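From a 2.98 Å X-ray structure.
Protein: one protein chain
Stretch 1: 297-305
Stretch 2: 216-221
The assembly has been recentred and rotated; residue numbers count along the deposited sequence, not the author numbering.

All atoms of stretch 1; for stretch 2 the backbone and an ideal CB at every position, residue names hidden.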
ATOM      1  N   ASN A 297      -9.153  -5.870 -22.471  1.00 32.05           N
ATOM      2  CA  ASN A 297      -9.050  -7.029 -21.637  1.00 31.29           C
ATOM      3  C   ASN A 297     -10.008  -8.123 -21.923  1.00 31.06           C
ATOM      4  O   ASN A 297      -9.746  -9.249 -21.543  1.00 31.57           O
ATOM      5  CB  ASN A 297      -9.122  -6.595 -20.212  1.00 30.85           C
ATOM      6  CG  ASN A 297      -8.084  -5.569 -19.934  1.00 30.68           C
ATOM      7  OD1 ASN A 297      -7.043  -5.533 -20.594  1.00 31.02           O
ATOM      8  ND2 ASN A 297      -8.357  -4.695 -18.993  1.00 29.86           N
ATOM      9  N   PHE A 298     -11.120  -7.849 -22.575  1.00 30.25           N
ATOM     10  CA  PHE A 298     -12.058  -8.951 -22.678  1.00 30.39           C
ATOM     11  C   PHE A 298     -12.729  -8.994 -24.031  1.00 31.95           C
ATOM     12  O   PHE A 298     -14.006  -9.153 -24.118  1.00 33.09           O
ATOM     13  CB  PHE A 298     -13.109  -8.946 -21.562  1.00 28.68           C
ATOM     14  CG  PHE A 298     -12.543  -8.900 -20.198  1.00 24.76           C
ATOM     15  CD1 PHE A 298     -12.209  -7.670 -19.603  1.00 23.88           C
ATOM     16  CD2 PHE A 298     -12.308 -10.081 -19.509  1.00 19.85           C
ATOM     17  CE1 PHE A 298     -11.663  -7.654 -18.312  1.00 23.74           C
ATOM     18  CE2 PHE A 298     -11.810 -10.098 -18.217  1.00 18.71           C
ATOM     19  CZ  PHE A 298     -11.494  -8.883 -17.607  1.00 23.25           C
ATOM     20  N   PRO A 299     -11.887  -8.948 -25.098  1.00 31.70           N
ATOM     21  CA  PRO A 299     -12.306  -8.767 -26.476  1.00 30.71           C
ATOM     22  C   PRO A 299     -13.310  -9.821 -26.767  1.00 30.02           C
ATOM     23  O   PRO A 299     -14.385  -9.567 -27.324  1.00 29.65           O
ATOM     24  CB  PRO A 299     -11.049  -9.122 -27.225  1.00 30.38           C
ATOM     25  CG  PRO A 299     -10.362 -10.055 -26.276  1.00 30.96           C
ATOM     26  CD  PRO A 299     -10.451  -9.234 -25.053  1.00 31.42           C
ATOM     27  N   SER A 300     -12.959 -11.010 -26.341  1.00 29.66           N
ATOM     28  CA  SER A 300     -13.732 -12.146 -26.734  1.00 30.40           C
ATOM     29  C   SER A 300     -15.211 -12.061 -26.254  1.00 29.92           C
ATOM     30  O   SER A 300     -16.166 -12.384 -27.022  1.00 30.19           O
ATOM     31  CB  SER A 300     -13.018 -13.415 -26.259  1.00 30.99           C
ATOM     32  OG  SER A 300     -13.748 -14.577 -26.620  1.00 31.50           O
ATOM     33  N   LEU A 301     -15.369 -11.632 -24.990  1.00 29.08           N
ATOM     34  CA  LEU A 301     -16.660 -11.421 -24.336  1.00 27.55           C
ATOM     35  C   LEU A 301     -17.376 -10.193 -24.881  1.00 28.33           C
ATOM     36  O   LEU A 301     -18.522 -10.279 -25.342  1.00 28.31           O
ATOM     37  CB  LEU A 301     -16.457 -11.231 -22.857  1.00 26.40           C
ATOM     38  CG  LEU A 301     -17.757 -11.299 -22.072  1.00 22.93           C
ATOM     39  CD1 LEU A 301     -17.549 -12.162 -20.902  1.00 19.51           C
ATOM     40  CD2 LEU A 301     -18.105  -9.916 -21.621  1.00 19.04           C
ATOM     41  N   VAL A 302     -16.711  -9.053 -24.840  1.00 28.81           N
ATOM     42  CA  VAL A 302     -17.316  -7.874 -25.388  1.00 30.70           C
ATOM     43  C   VAL A 302     -17.971  -8.022 -26.785  1.00 33.46           C
ATOM     44  O   VAL A 302     -19.025  -7.405 -27.101  1.00 34.49           O
ATOM     45  CB  VAL A 302     -16.309  -6.786 -25.435  1.00 29.98           C
ATOM     46  CG1 VAL A 302     -16.984  -5.489 -25.921  1.00 29.13           C
ATOM     47  CG2 VAL A 302     -15.761  -6.600 -24.044  1.00 28.72           C
ATOM     48  N   GLU A 303     -17.364  -8.841 -27.627  1.00 35.90           N
ATOM     49  CA  GLU A 303     -17.789  -8.922 -29.014  1.00 37.77           C
ATOM     50  C   GLU A 303     -18.960  -9.849 -29.105  1.00 36.28           C
ATOM     51  O   GLU A 303     -19.770  -9.664 -29.950  1.00 36.61           O
ATOM     52  CB  GLU A 303     -16.593  -9.369 -29.845  1.00 39.64           C
ATOM     53  CG  GLU A 303     -16.864 -10.286 -31.006  1.00 48.55           C
ATOM     54  CD  GLU A 303     -15.737 -11.354 -31.135  1.00 59.71           C
ATOM     55  OE1 GLU A 303     -15.577 -12.217 -30.197  1.00 62.92           O
ATOM     56  OE2 GLU A 303     -15.025 -11.310 -32.185  1.00 64.14           O
ATOM     57  N   SER A 304     -19.049 -10.827 -28.202  1.00 35.27           N
ATOM     58  CA  SER A 304     -20.195 -11.760 -28.109  1.00 33.99           C
ATOM     59  C   SER A 304     -21.359 -11.193 -27.259  1.00 33.07           C
ATOM     60  O   SER A 304     -22.309 -11.875 -26.873  1.00 32.84           O
ATOM     61  CB  SER A 304     -19.713 -13.101 -27.534  1.00 34.31           C
ATOM     62  OG  SER A 304     -19.658 -13.090 -26.112  1.00 32.34           O
ATOM     63  N   ALA A 305     -21.269  -9.906 -26.997  1.00 31.93           N
ATOM     64  CA  ALA A 305     -22.148  -9.230 -26.066  1.00 30.44           C
ATOM     65  C   ALA A 305     -23.102  -8.246 -26.791  1.00 29.11           C
ATOM     66  O   ALA A 305     -22.705  -7.551 -27.736  1.00 29.47           O
ATOM     67  CB  ALA A 305     -21.279  -8.486 -25.080  1.00 30.70           C
ATOM     68  N   UNK A 216      -7.465 -19.964 -23.805  1.00 33.56           N
ATOM     69  CA  UNK A 216      -8.818 -20.008 -23.335  1.00 29.64           C
ATOM     70  C   UNK A 216      -9.138 -18.602 -22.813  1.00 28.35           C
ATOM     71  O   UNK A 216      -8.218 -17.906 -22.448  1.00 27.47           O
ATOM     72  CB  UNK A 216      -9.009 -21.085 -22.265  1.00 29.64           C
ATOM     73  N   UNK A 217     -10.416 -18.188 -22.835  1.00 26.82           N
ATOM     74  CA  UNK A 217     -10.858 -16.826 -22.482  1.00 25.42           C
ATOM     75  C   UNK A 217     -12.277 -16.806 -21.886  1.00 25.11           C
ATOM     76  O   UNK A 217     -13.038 -17.734 -22.104  1.00 25.14           O
ATOM     77  CB  UNK A 217     -10.811 -15.928 -23.720  1.00 25.42           C
ATOM     78  N   UNK A 218     -12.639 -15.750 -21.108  1.00 24.46           N
ATOM     79  CA  UNK A 218     -14.017 -15.580 -20.710  1.00 23.95           C
ATOM     80  C   UNK A 218     -14.906 -15.227 -21.855  1.00 23.66           C
ATOM     81  O   UNK A 218     -14.570 -14.372 -22.668  1.00 24.39           O
ATOM     82  CB  UNK A 218     -14.128 -14.506 -19.626  1.00 23.95           C
ATOM     83  N   UNK A 219     -16.030 -15.912 -21.870  1.00 23.28           N
ATOM     84  CA  UNK A 219     -16.957 -15.959 -22.971  1.00 23.51           C
ATOM     85  C   UNK A 219     -18.358 -15.786 -22.430  1.00 24.00           C
ATOM     86  O   UNK A 219     -18.535 -15.722 -21.213  1.00 25.33           O
ATOM     87  CB  UNK A 219     -16.823 -17.266 -23.755  1.00 23.51           C
ATOM     88  N   UNK A 220     -19.353 -15.803 -23.324  1.00 24.20           N
ATOM     89  CA  UNK A 220     -20.721 -15.360 -23.019  1.00 24.12           C
ATOM     90  C   UNK A 220     -21.383 -16.237 -21.947  1.00 24.23           C
ATOM     91  O   UNK A 220     -21.016 -17.416 -21.778  1.00 23.90           O
ATOM     92  CB  UNK A 220     -21.570 -15.371 -24.292  1.00 24.12           C
ATOM     93  N   UNK A 221     -22.274 -15.638 -21.158  1.00 23.94           N
ATOM     94  CA  UNK A 221     -23.008 -16.436 -20.191  1.00 24.07           C
ATOM     95  C   UNK A 221     -22.165 -17.084 -19.149  1.00 22.84           C
ATOM     96  O   UNK A 221     -22.299 -18.281 -18.944  1.00 21.82           O
ATOM     97  CB  UNK A 221     -23.807 -17.521 -20.915  1.00 24.07           C
TER

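Stretch 2 runs as a strand from 216 to 219, alongside the helix 299-303 of stretch 1. The two axes cross at 30° and come within 6.7 Å.

Position 216 has no atom of stretch 1 within 5.5 Å of its ideal CB. Its extended backbone suits a beta-branched residue, but stretch 1 sets no demand. The residue is Ile-216, which makes no contact here.

At position 217 the CA-to-CB bond points toward stretch 1. The ideal CB lies 4.2 Å from CB of Ser-300. A small side chain fits without having to turn aside; alanine or serine would do. The residue is Ala-217, and its methyl carbon CB packs against CB of Ser-300 at 4.2 Å.

At position 218 the CA-to-CB bond points sideways. Its ideal CB is 4.3 Å from CD1 of Leu-301 and 4.8 Å from CD2 of Phe-298. Stretch 1 offers apolar surface on these two side chains and no charge. A compact apolar residue suits it, such as valine or proline; phi of -69° and psi of 135° also allow proline. The residue is Pro-218. Its CG meets the edge of the Phe-298 ring, 3.8 Å from CD2, and its CB lies 4.4 Å from CD1 of Leu-301. Its carbonyl O is 3.7 Å from CB of Leu-301, a packing contact, since that CB is an aliphatic carbon.

At position 219 the CA-to-CB bond points away, and the ideal CB is 5.0 Å from OG of Ser-300. A short side chain would gain little from stretch 1. A long one could return to Ser-300 and Ser-304, so an aromatic ring, leucine or methionine would be reasonable. The residue is Phe-219. With chi1 in t, its ring reaches back: CE1 lies 3.7 Å from CB of Ser-304, and CD1 lies 4.2 Å from OG of Ser-300. Both serines approach the ring obliquely.

At position 220 the CA-to-CB bond points sideways, and the ideal CB is 3.5 Å from OG of Ser-304. OG of Ser-304 already donates to O of Leu-301 at 3.1 Å. Many side chains are possible, polar ones included, provided they extend past the serine. The residue is Arg-220. Its CB lies 3.3 Å from OG of Ser-304, while its guanidinium extends beyond and makes no salt bridge to stretch 1.

At position 221 the CA-to-CB bond points away, with a positive phi of 63°. Glycine, asparagine or aspartate would suit the backbone. The residue is Asp-221, which makes no contact with stretch 1.

Stretch 2, residues 216-221: IAPFRD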
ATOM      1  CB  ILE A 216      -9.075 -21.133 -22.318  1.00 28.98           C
ATOM      2  CG1 ILE A 216      -9.101 -20.507 -20.980  1.00 31.92           C
ATOM      3  CG2 ILE A 216      -8.021 -22.252 -22.271  1.00 25.08           C
ATOM      4  CD1 ILE A 216     -10.206 -21.012 -20.174  1.00 39.02           C
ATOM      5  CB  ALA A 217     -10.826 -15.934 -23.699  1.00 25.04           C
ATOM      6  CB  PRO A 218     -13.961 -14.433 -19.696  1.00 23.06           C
ATOM      7  CG  PRO A 218     -12.833 -13.839 -19.883  1.00 21.79           C
ATOM      8  CD  PRO A 218     -11.822 -14.729 -20.460  1.00 24.01           C
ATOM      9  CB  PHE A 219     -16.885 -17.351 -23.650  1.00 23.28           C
ATOM     10  CG  PHE A 219     -17.626 -17.422 -24.979  1.00 22.17           C
ATOM     11  CD1 PHE A 219     -17.487 -16.383 -25.941  1.00 22.87           C
ATOM     12  CD2 PHE A 219     -18.441 -18.501 -25.274  1.00 19.66           C
ATOM     13  CE1 PHE A 219     -18.169 -16.427 -27.172  1.00 22.34           C
ATOM     14  CE2 PHE A 219     -19.131 -18.574 -26.494  1.00 19.41           C
ATOM     15  CZ  PHE A 219     -18.994 -17.545 -27.450  1.00 21.98           C
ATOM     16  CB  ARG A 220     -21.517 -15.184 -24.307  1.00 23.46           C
ATOM     17  CG  ARG A 220     -22.944 -15.601 -24.279  1.00 24.22           C
ATOM     18  CD  ARG A 220     -23.183 -16.893 -25.084  1.00 24.59           C
ATOM     19  NE  ARG A 220     -23.065 -16.651 -26.523  1.00 26.18           N
ATOM     20  CZ  ARG A 220     -23.019 -17.613 -27.467  1.00 30.32           C
ATOM     21  NH1 ARG A 220     -23.096 -18.924 -27.133  1.00 32.08           N
ATOM     22  NH2 ARG A 220     -22.903 -17.288 -28.768  1.00 29.04           N
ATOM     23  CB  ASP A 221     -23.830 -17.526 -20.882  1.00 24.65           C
ATOM     24  CG  ASP A 221     -25.081 -16.953 -21.603  1.00 30.20           C
ATOM     25  OD1 ASP A 221     -25.451 -15.767 -21.262  1.00 34.77           O
ATOM     26  OD2 ASP A 221     -25.677 -17.663 -22.510  1.00 33.86           O
TER
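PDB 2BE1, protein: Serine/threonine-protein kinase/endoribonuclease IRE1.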